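Local coordinates for protein glycoside hydrolase family 31 (Trueperella pyogenes, PDB 5F7S) that probably hydrolyses alpha-glycosidic bonds in carbohydrates on a TIM-barrel scaffold, at residues S150-V155 / R162-L167; F464-G469 / P511-R516. All coordinates share one frame; numbering follows the deposited sequence.

Contact 1 of 2, residues S150-V155 / R162-L167; sequences SPLWLV and RVKFAL
Over one face of the Trp153 indole stands the methyl CG2 of Val163, 3.5 Å from the centroid of the six-membered ring and only 5° off its normal, a clean CH-pi contact. CG of Trp153 is turned beside its own backbone N (chi1 -55°), which lays the ring alongside Val163, its partner in a non-hydrogen-bonded antiparallel pair. A second flat group, the Arg162 guanidinium, carries Leu154 CD2 on one face, with NH2 3.4 Å from that methyl; the long arginine suits this place because it gives the leucine a flat surface while its NE pairs with Glu251. Leu152 and Lys164 form a hydrogen-bonded antiparallel pair, Leu152 N to Lys164 O at 2.9 Å and Lys164 N to Leu152 O at 3.0 Å. Ahead of Leu152, Ser150 OG accepts a hydrogen bond from Ala166 N at 3.0 Å and also bonds to Ile147 O, a short side chain serving where no backbone bridge is made. This beta hairpin lies within a six-stranded antiparallel sheet, strand 130-132 flanking 152-156 and strand 247-253 flanking 159-168; Trp153, Val163 and Phe165 pack on Ile139 of the neighbouring sheet, while Lys164 makes a cation-pi contact with Trp131.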
ATOM      1  N   SER A 150     -11.358 -30.370   5.021  1.00 35.55           N
ATOM      2  CA  SER A 150     -10.140 -29.764   4.466  1.00 33.63           C
ATOM      3  C   SER A 150      -9.111 -29.200   5.461  1.00 32.69           C
ATOM      4  O   SER A 150      -7.951 -29.078   5.094  1.00 32.86           O
ATOM      5  CB  SER A 150     -10.513 -28.656   3.481  1.00 32.85           C
ATOM      6  OG  SER A 150     -11.184 -27.597   4.140  1.00 32.03           O
ATOM      7  N   PRO A 151      -9.515 -28.849   6.706  1.00 32.52           N
ATOM      8  CA  PRO A 151      -8.510 -28.266   7.608  1.00 32.27           C
ATOM      9  C   PRO A 151      -7.291 -29.126   7.975  1.00 32.01           C
ATOM     10  O   PRO A 151      -7.430 -30.215   8.508  1.00 34.68           O
ATOM     11  CB  PRO A 151      -9.311 -27.932   8.871  1.00 33.24           C
ATOM     12  CG  PRO A 151     -10.709 -27.786   8.407  1.00 33.64           C
ATOM     13  CD  PRO A 151     -10.872 -28.759   7.281  1.00 33.51           C
ATOM     14  N   LEU A 152      -6.112 -28.608   7.677  1.00 31.67           N
ATOM     15  CA  LEU A 152      -4.829 -29.226   8.039  1.00 31.89           C
ATOM     16  C   LEU A 152      -4.059 -28.215   8.929  1.00 30.44           C
ATOM     17  O   LEU A 152      -3.976 -27.057   8.580  1.00 29.84           O
ATOM     18  CB  LEU A 152      -4.041 -29.577   6.781  1.00 31.96           C
ATOM     19  CG  LEU A 152      -4.614 -30.732   5.948  1.00 33.10           C
ATOM     20  CD1 LEU A 152      -3.938 -30.822   4.580  1.00 33.42           C
ATOM     21  CD2 LEU A 152      -4.496 -32.062   6.680  1.00 33.74           C
ATOM     22  N   TRP A 153      -3.537 -28.666  10.069  1.00 30.41           N
ATOM     23  CA  TRP A 153      -2.824 -27.822  11.027  1.00 30.77           C
ATOM     24  C   TRP A 153      -1.335 -28.171  11.021  1.00 31.91           C
ATOM     25  O   TRP A 153      -0.960 -29.345  11.156  1.00 33.03           O
ATOM     26  CB  TRP A 153      -3.421 -27.990  12.437  1.00 31.46           C
ATOM     27  CG  TRP A 153      -4.911 -27.724  12.456  1.00 32.32           C
ATOM     28  CD1 TRP A 153      -5.896 -28.608  12.132  1.00 32.42           C
ATOM     29  CD2 TRP A 153      -5.572 -26.485  12.767  1.00 32.20           C
ATOM     30  NE1 TRP A 153      -7.126 -28.007  12.228  1.00 33.48           N
ATOM     31  CE2 TRP A 153      -6.959 -26.704  12.613  1.00 33.06           C
ATOM     32  CE3 TRP A 153      -5.126 -25.213  13.149  1.00 32.44           C
ATOM     33  CZ2 TRP A 153      -7.911 -25.698  12.830  1.00 33.42           C
ATOM     34  CZ3 TRP A 153      -6.072 -24.197  13.354  1.00 32.27           C
ATOM     35  CH2 TRP A 153      -7.452 -24.453  13.200  1.00 33.08           C
ATOM     36  N   LEU A 154      -0.487 -27.162  10.843  1.00 32.01           N
ATOM     37  CA  LEU A 154       0.959 -27.369  10.804  1.00 33.03           C
ATOM     38  C   LEU A 154       1.406 -27.354  12.265  1.00 35.32           C
ATOM     39  O   LEU A 154       1.437 -26.303  12.900  1.00 36.32           O
ATOM     40  CB  LEU A 154       1.653 -26.297   9.957  1.00 31.64           C
ATOM     41  CG  LEU A 154       3.153 -26.468   9.666  1.00 31.88           C
ATOM     42  CD1 LEU A 154       3.446 -27.786   8.995  1.00 32.52           C
ATOM     43  CD2 LEU A 154       3.677 -25.326   8.807  1.00 31.04           C
ATOM     44  N   VAL A 155       1.723 -28.536  12.790  1.00 37.98           N
ATOM     45  CA  VAL A 155       2.086 -28.707  14.196  1.00 39.51           C
ATOM     46  C   VAL A 155       3.496 -29.252  14.402  1.00 40.54           C
ATOM     47  O   VAL A 155       4.028 -29.936  13.531  1.00 40.18           O
ATOM     48  CB  VAL A 155       1.094 -29.674  14.909  1.00 40.51           C
ATOM     49  CG1 VAL A 155      -0.311 -29.098  14.909  1.00 40.54           C
ATOM     50  CG2 VAL A 155       1.069 -31.042  14.259  1.00 41.33           C
ATOM     51  N   ARG A 162       0.453 -22.703  11.483  1.00 34.34           N
ATOM     52  CA  ARG A 162      -0.404 -22.262  10.378  1.00 33.40           C
ATOM     53  C   ARG A 162      -1.547 -23.226  10.182  1.00 33.17           C
ATOM     54  O   ARG A 162      -1.510 -24.350  10.686  1.00 34.67           O
ATOM     55  CB  ARG A 162       0.365 -22.227   9.044  1.00 33.26           C
ATOM     56  CG  ARG A 162       1.528 -21.259   8.992  1.00 34.71           C
ATOM     57  CD  ARG A 162       1.877 -20.875   7.561  1.00 33.60           C
ATOM     58  NE  ARG A 162       2.403 -21.989   6.806  1.00 33.46           N
ATOM     59  CZ  ARG A 162       3.684 -22.361   6.792  1.00 34.40           C
ATOM     60  NH1 ARG A 162       4.601 -21.741   7.524  1.00 34.44           N
ATOM     61  NH2 ARG A 162       4.053 -23.391   6.047  1.00 36.40           N
ATOM     62  N   VAL A 163      -2.540 -22.800   9.409  1.00 32.37           N
ATOM     63  CA  VAL A 163      -3.683 -23.659   9.080  1.00 32.91           C
ATOM     64  C   VAL A 163      -4.039 -23.483   7.621  1.00 30.97           C
ATOM     65  O   VAL A 163      -3.874 -22.420   7.079  1.00 30.38           O
ATOM     66  CB  VAL A 163      -4.915 -23.410   9.997  1.00 33.26           C
ATOM     67  CG1 VAL A 163      -5.460 -22.011   9.855  1.00 32.84           C
ATOM     68  CG2 VAL A 163      -6.026 -24.411   9.710  1.00 34.24           C
ATOM     69  N   LYS A 164      -4.476 -24.566   7.007  1.00 32.62           N
ATOM     70  CA  LYS A 164      -4.911 -24.621   5.617  1.00 33.90           C
ATOM     71  C   LYS A 164      -6.302 -25.165   5.610  1.00 32.94           C
ATOM     72  O   LYS A 164      -6.578 -26.128   6.320  1.00 32.10           O
ATOM     73  CB  LYS A 164      -4.108 -25.650   4.818  1.00 36.75           C
ATOM     74  CG  LYS A 164      -2.729 -25.221   4.424  1.00 40.64           C
ATOM     75  CD  LYS A 164      -1.866 -26.406   3.996  1.00 44.26           C
ATOM     76  CE  LYS A 164      -2.348 -27.106   2.750  1.00 46.11           C
ATOM     77  NZ  LYS A 164      -1.355 -28.170   2.423  1.00 48.94           N
ATOM     78  N   PHE A 165      -7.164 -24.579   4.793  1.00 31.41           N
ATOM     79  CA  PHE A 165      -8.504 -25.097   4.602  1.00 32.25           C
ATOM     80  C   PHE A 165      -8.942 -24.693   3.205  1.00 31.48           C
ATOM     81  O   PHE A 165      -8.251 -23.929   2.546  1.00 31.74           O
ATOM     82  CB  PHE A 165      -9.483 -24.657   5.716  1.00 32.16           C
ATOM     83  CG  PHE A 165      -9.680 -23.186   5.808  1.00 31.62           C
ATOM     84  CD1 PHE A 165      -8.824 -22.408   6.563  1.00 31.35           C
ATOM     85  CD2 PHE A 165     -10.730 -22.578   5.144  1.00 31.39           C
ATOM     86  CE1 PHE A 165      -9.003 -21.039   6.639  1.00 31.18           C
ATOM     87  CE2 PHE A 165     -10.923 -21.219   5.225  1.00 30.86           C
ATOM     88  CZ  PHE A 165     -10.060 -20.448   5.973  1.00 30.93           C
ATOM     89  N   ALA A 166     -10.076 -25.220   2.753  1.00 32.28           N
ATOM     90  CA  ALA A 166     -10.570 -24.953   1.408  1.00 31.61           C
ATOM     91  C   ALA A 166     -12.045 -24.552   1.377  1.00 32.04           C
ATOM     92  O   ALA A 166     -12.842 -24.949   2.246  1.00 31.76           O
ATOM     93  CB  ALA A 166     -10.336 -26.167   0.530  1.00 31.61           C
ATOM     94  N   LEU A 167     -12.366 -23.729   0.377  1.00 31.96           N
ATOM     95  CA  LEU A 167     -13.718 -23.269   0.086  1.00 31.95           C
ATOM     96  C   LEU A 167     -14.053 -23.710  -1.347  1.00 32.21           C
ATOM     97  O   LEU A 167     -13.191 -23.680  -2.233  1.00 30.89           O
ATOM     98  CB  LEU A 167     -13.792 -21.742   0.166  1.00 31.75           C
ATOM     99  CG  LEU A 167     -13.351 -21.064   1.466  1.00 31.51           C
ATOM    100  CD1 LEU A 167     -13.664 -19.590   1.353  1.00 31.49           C
ATOM    101  CD2 LEU A 167     -14.028 -21.624   2.706  1.00 32.53           C
TER

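Contact 2 of 2, residues F464-G469 / P511-R516. With CA (calcium ion), chain G.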
ATOM      1  N   PHE A 464      -2.092  15.861   5.392  1.00 25.98           N
ATOM      2  CA  PHE A 464      -0.783  15.249   5.270  1.00 25.79           C
ATOM      3  C   PHE A 464      -0.709  14.120   4.254  1.00 25.11           C
ATOM      4  O   PHE A 464      -1.637  13.334   4.125  1.00 25.46           O
ATOM      5  CB  PHE A 464      -0.406  14.626   6.606  1.00 26.10           C
ATOM      6  CG  PHE A 464      -0.251  15.595   7.726  1.00 26.83           C
ATOM      7  CD1 PHE A 464       0.952  16.255   7.921  1.00 26.66           C
ATOM      8  CD2 PHE A 464      -1.296  15.804   8.633  1.00 26.28           C
ATOM      9  CE1 PHE A 464       1.118  17.115   8.994  1.00 27.35           C
ATOM     10  CE2 PHE A 464      -1.140  16.671   9.695  1.00 27.01           C
ATOM     11  CZ  PHE A 464       0.066  17.319   9.884  1.00 27.86           C
ATOM     12  N   LYS A 465       0.422  14.006   3.573  1.00 25.29           N
ATOM     13  CA  LYS A 465       0.649  12.880   2.668  1.00 24.96           C
ATOM     14  C   LYS A 465       1.451  11.891   3.498  1.00 25.50           C
ATOM     15  O   LYS A 465       2.671  12.010   3.640  1.00 26.58           O
ATOM     16  CB  LYS A 465       1.381  13.295   1.393  1.00 24.80           C
ATOM     17  CG  LYS A 465       1.563  12.159   0.399  1.00 24.49           C
ATOM     18  CD  LYS A 465       2.318  12.612  -0.837  1.00 24.69           C
ATOM     19  CE  LYS A 465       2.548  11.475  -1.806  1.00 24.93           C
ATOM     20  NZ  LYS A 465       3.175  11.974  -3.065  1.00 25.83           N
ATOM     21  N   THR A 466       0.729  10.957   4.111  1.00 25.37           N
ATOM     22  CA  THR A 466       1.295   9.935   4.981  1.00 24.48           C
ATOM     23  C   THR A 466       1.850   8.797   4.158  1.00 25.00           C
ATOM     24  O   THR A 466       1.238   7.743   4.003  1.00 27.54           O
ATOM     25  CB  THR A 466       0.248   9.434   6.009  1.00 23.31           C
ATOM     26  OG1 THR A 466      -1.013   9.298   5.373  1.00 21.74           O
ATOM     27  CG2 THR A 466       0.090  10.441   7.128  1.00 23.81           C
ATOM     28  N   ASP A 467       3.036   9.028   3.642  1.00 24.96           N
ATOM     29  CA  ASP A 467       3.738   8.078   2.801  1.00 24.83           C
ATOM     30  C   ASP A 467       4.355   7.006   3.708  1.00 25.92           C
ATOM     31  O   ASP A 467       4.485   7.212   4.912  1.00 25.93           O
ATOM     32  CB  ASP A 467       4.832   8.854   2.063  1.00 24.80           C
ATOM     33  CG  ASP A 467       5.364   8.146   0.848  1.00 24.71           C
ATOM     34  OD1 ASP A 467       5.008   6.985   0.541  1.00 25.85           O
ATOM     35  OD2 ASP A 467       6.159   8.788   0.167  1.00 23.61           O
ATOM     36  N   GLY A 468       4.717   5.864   3.124  1.00 28.10           N
ATOM     37  CA  GLY A 468       5.360   4.750   3.849  1.00 28.71           C
ATOM     38  C   GLY A 468       4.406   3.904   4.684  1.00 29.48           C
ATOM     39  O   GLY A 468       3.237   3.776   4.345  1.00 29.18           O
ATOM     40  N   GLY A 469       4.928   3.326   5.771  1.00 30.33           N
ATOM     41  CA  GLY A 469       4.172   2.482   6.705  1.00 30.50           C
ATOM     42  C   GLY A 469       4.411   0.976   6.577  1.00 30.52           C
ATOM     43  O   GLY A 469       3.781   0.186   7.298  1.00 30.17           O
ATOM     44  N   PRO A 511     -10.268  14.938   8.319  1.00 31.47           N
ATOM     45  CA  PRO A 511      -9.129  14.022   8.425  1.00 30.43           C
ATOM     46  C   PRO A 511      -8.574  13.626   7.074  1.00 29.41           C
ATOM     47  O   PRO A 511      -8.636  12.449   6.690  1.00 29.84           O
ATOM     48  CB  PRO A 511      -9.754  12.801   9.117  1.00 31.12           C
ATOM     49  CG  PRO A 511     -11.148  12.780   8.604  1.00 30.72           C
ATOM     50  CD  PRO A 511     -11.541  14.235   8.597  1.00 31.30           C
ATOM     51  N   VAL A 512      -8.029  14.593   6.358  1.00 28.02           N
ATOM     52  CA  VAL A 512      -7.500  14.356   5.024  1.00 26.59           C
ATOM     53  C   VAL A 512      -6.045  13.884   5.109  1.00 26.05           C
ATOM     54  O   VAL A 512      -5.119  14.703   5.245  1.00 26.45           O
ATOM     55  CB  VAL A 512      -7.614  15.635   4.129  1.00 26.22           C
ATOM     56  CG1 VAL A 512      -6.961  15.430   2.766  1.00 25.63           C
ATOM     57  CG2 VAL A 512      -9.067  16.043   3.942  1.00 26.22           C
ATOM     58  N   THR A 513      -5.863  12.567   5.096  1.00 25.13           N
ATOM     59  CA  THR A 513      -4.534  11.961   4.999  1.00 24.87           C
ATOM     60  C   THR A 513      -4.486  11.353   3.608  1.00 24.23           C
ATOM     61  O   THR A 513      -5.508  10.954   3.084  1.00 24.45           O
ATOM     62  CB  THR A 513      -4.313  10.876   6.039  1.00 24.51           C
ATOM     63  OG1 THR A 513      -5.332   9.904   5.914  1.00 24.79           O
ATOM     64  CG2 THR A 513      -4.382  11.447   7.422  1.00 25.98           C
ATOM     65  N   PHE A 514      -3.308  11.293   3.006  1.00 25.32           N
ATOM     66  CA  PHE A 514      -3.136  10.744   1.643  1.00 25.17           C
ATOM     67  C   PHE A 514      -2.046   9.695   1.808  1.00 24.05           C
ATOM     68  O   PHE A 514      -0.888  10.048   2.058  1.00 24.21           O
ATOM     69  CB  PHE A 514      -2.766  11.899   0.699  1.00 26.14           C
ATOM     70  CG  PHE A 514      -2.802  11.567  -0.773  1.00 26.70           C
ATOM     71  CD1 PHE A 514      -3.916  10.990  -1.351  1.00 27.41           C
ATOM     72  CD2 PHE A 514      -1.770  11.975  -1.599  1.00 27.44           C
ATOM     73  CE1 PHE A 514      -3.952  10.731  -2.713  1.00 27.98           C
ATOM     74  CE2 PHE A 514      -1.799  11.735  -2.965  1.00 27.87           C
ATOM     75  CZ  PHE A 514      -2.888  11.116  -3.521  1.00 28.31           C
ATOM     76  N   SER A 515      -2.439   8.415   1.736  1.00 23.00           N
ATOM     77  CA  SER A 515      -1.556   7.278   2.001  1.00 23.15           C
ATOM     78  C   SER A 515      -1.482   6.300   0.879  1.00 24.51           C
ATOM     79  O   SER A 515      -2.339   6.273   0.036  1.00 25.12           O
ATOM     80  CB  SER A 515      -2.087   6.493   3.181  1.00 22.79           C
ATOM     81  OG  SER A 515      -2.099   7.259   4.332  1.00 23.49           O
ATOM     82  N   ARG A 516      -0.462   5.454   0.897  1.00 26.38           N
ATOM     83  CA  ARG A 516      -0.345   4.385  -0.090  1.00 27.26           C
ATOM     84  C   ARG A 516      -0.485   2.999   0.526  1.00 27.67           C
ATOM     85  O   ARG A 516      -0.842   2.074  -0.199  1.00 28.48           O
ATOM     86  CB  ARG A 516       0.968   4.456  -0.860  1.00 27.29           C
ATOM     87  CG  ARG A 516       2.172   3.928  -0.102  1.00 28.30           C
ATOM     88  CD  ARG A 516       3.478   4.131  -0.863  1.00 28.68           C
ATOM     89  NE  ARG A 516       4.588   3.617  -0.062  1.00 30.87           N
ATOM     90  CZ  ARG A 516       5.887   3.808  -0.304  1.00 33.08           C
ATOM     91  NH1 ARG A 516       6.302   4.529  -1.347  1.00 34.04           N
ATOM     92  NH2 ARG A 516       6.792   3.273   0.517  1.00 33.07           N
TER
HETATM   93 CA    CA G 805       8.076   8.172  -1.259  1.00 55.63          CA
HETATM   94  O   HOH W   1       1.124   5.124   3.255  1.00 26.39           O
HETATM   95  O   HOH W   2       5.696   7.145  -2.378  1.00 40.86           O
HETATM   96  O   HOH W   3       8.472   6.070  -2.295  1.00 45.61           O
HETATM   97  O   HOH W   4       7.619  10.545  -1.744  1.00 53.01           O
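Arg516 reaches over Asp467 and Gly468 just past the ends of two parallel strands. From CB its chain sets out with CG between the backbone N and the carbonyl carbon (chi1 78°) and then runs extended to NE. CD is the first atom to meet the other segment, lying 3.5 Å from Asp467 OD1. NE lies beneath the same oxygen, which sits over the guanidinium face, and forms a salt bridge to Glu470. At the tip, NH1 lies 3.4 Å from Asp467 OD1, but with the carboxylate and guanidinium planes 89° apart no N-H points at that oxygen, and the attraction is one of charge alone. NH1 also donates to water 3 at 2.8 Å, a ligand of the calcium ion, while NH2 lies near Gly468 CA. A leucine in place of Arg516 would probably leave Glu470 and Asp467 without the cation facing them and take from water 3 the donor NH1. The acid suits its own place by dividing its oxygens: Asp467 OD2 binds calcium at 2.5 Å and accepts from Trp387, whereas OD1 takes Gly468 N at 2.8 Å. Gly468 has a positive phi (78°), which residues with a CB adopt less readily. Farther back, Phe514 N donates to Phe464 O at 2.9 Å, and Lys465 CG meets the Phe514 ring obliquely, 3.9 Å from CD2, the extended chain carrying NZ to a salt bridge with Glu330. A water joins Thr466 O, Gly468 O and Arg516 N. Strands 463-466 and 513-515 are neighbours in the eight-stranded parallel barrel, flanked by 383-388 and 527-529. Helix 485-506, which connects them, covers Thr466 and Thr513 through Tyr500, while Phe514 stacks on Trp529.

Contact 1 closes before contact 2 opens along the chain, and the two lie in different parts of the fold, their centres 36 Å apart and their nearest atoms about 21 Å. They share no sheet. Contact 1 is local: a hairpin whose strands follow one another after a short turn in an antiparallel sheet. Contact 2 joins strands four and five of the TIM barrel, its segments 42 residues apart at their closest ends, as a beta-alpha-beta unit with helix 485-506 as its crossover. The first is thus structural packing on the beta-rich side of the molecule, while the second lies at the C-terminal ends of barrel strands, where TIM-barrel glycosidases carry their active sites.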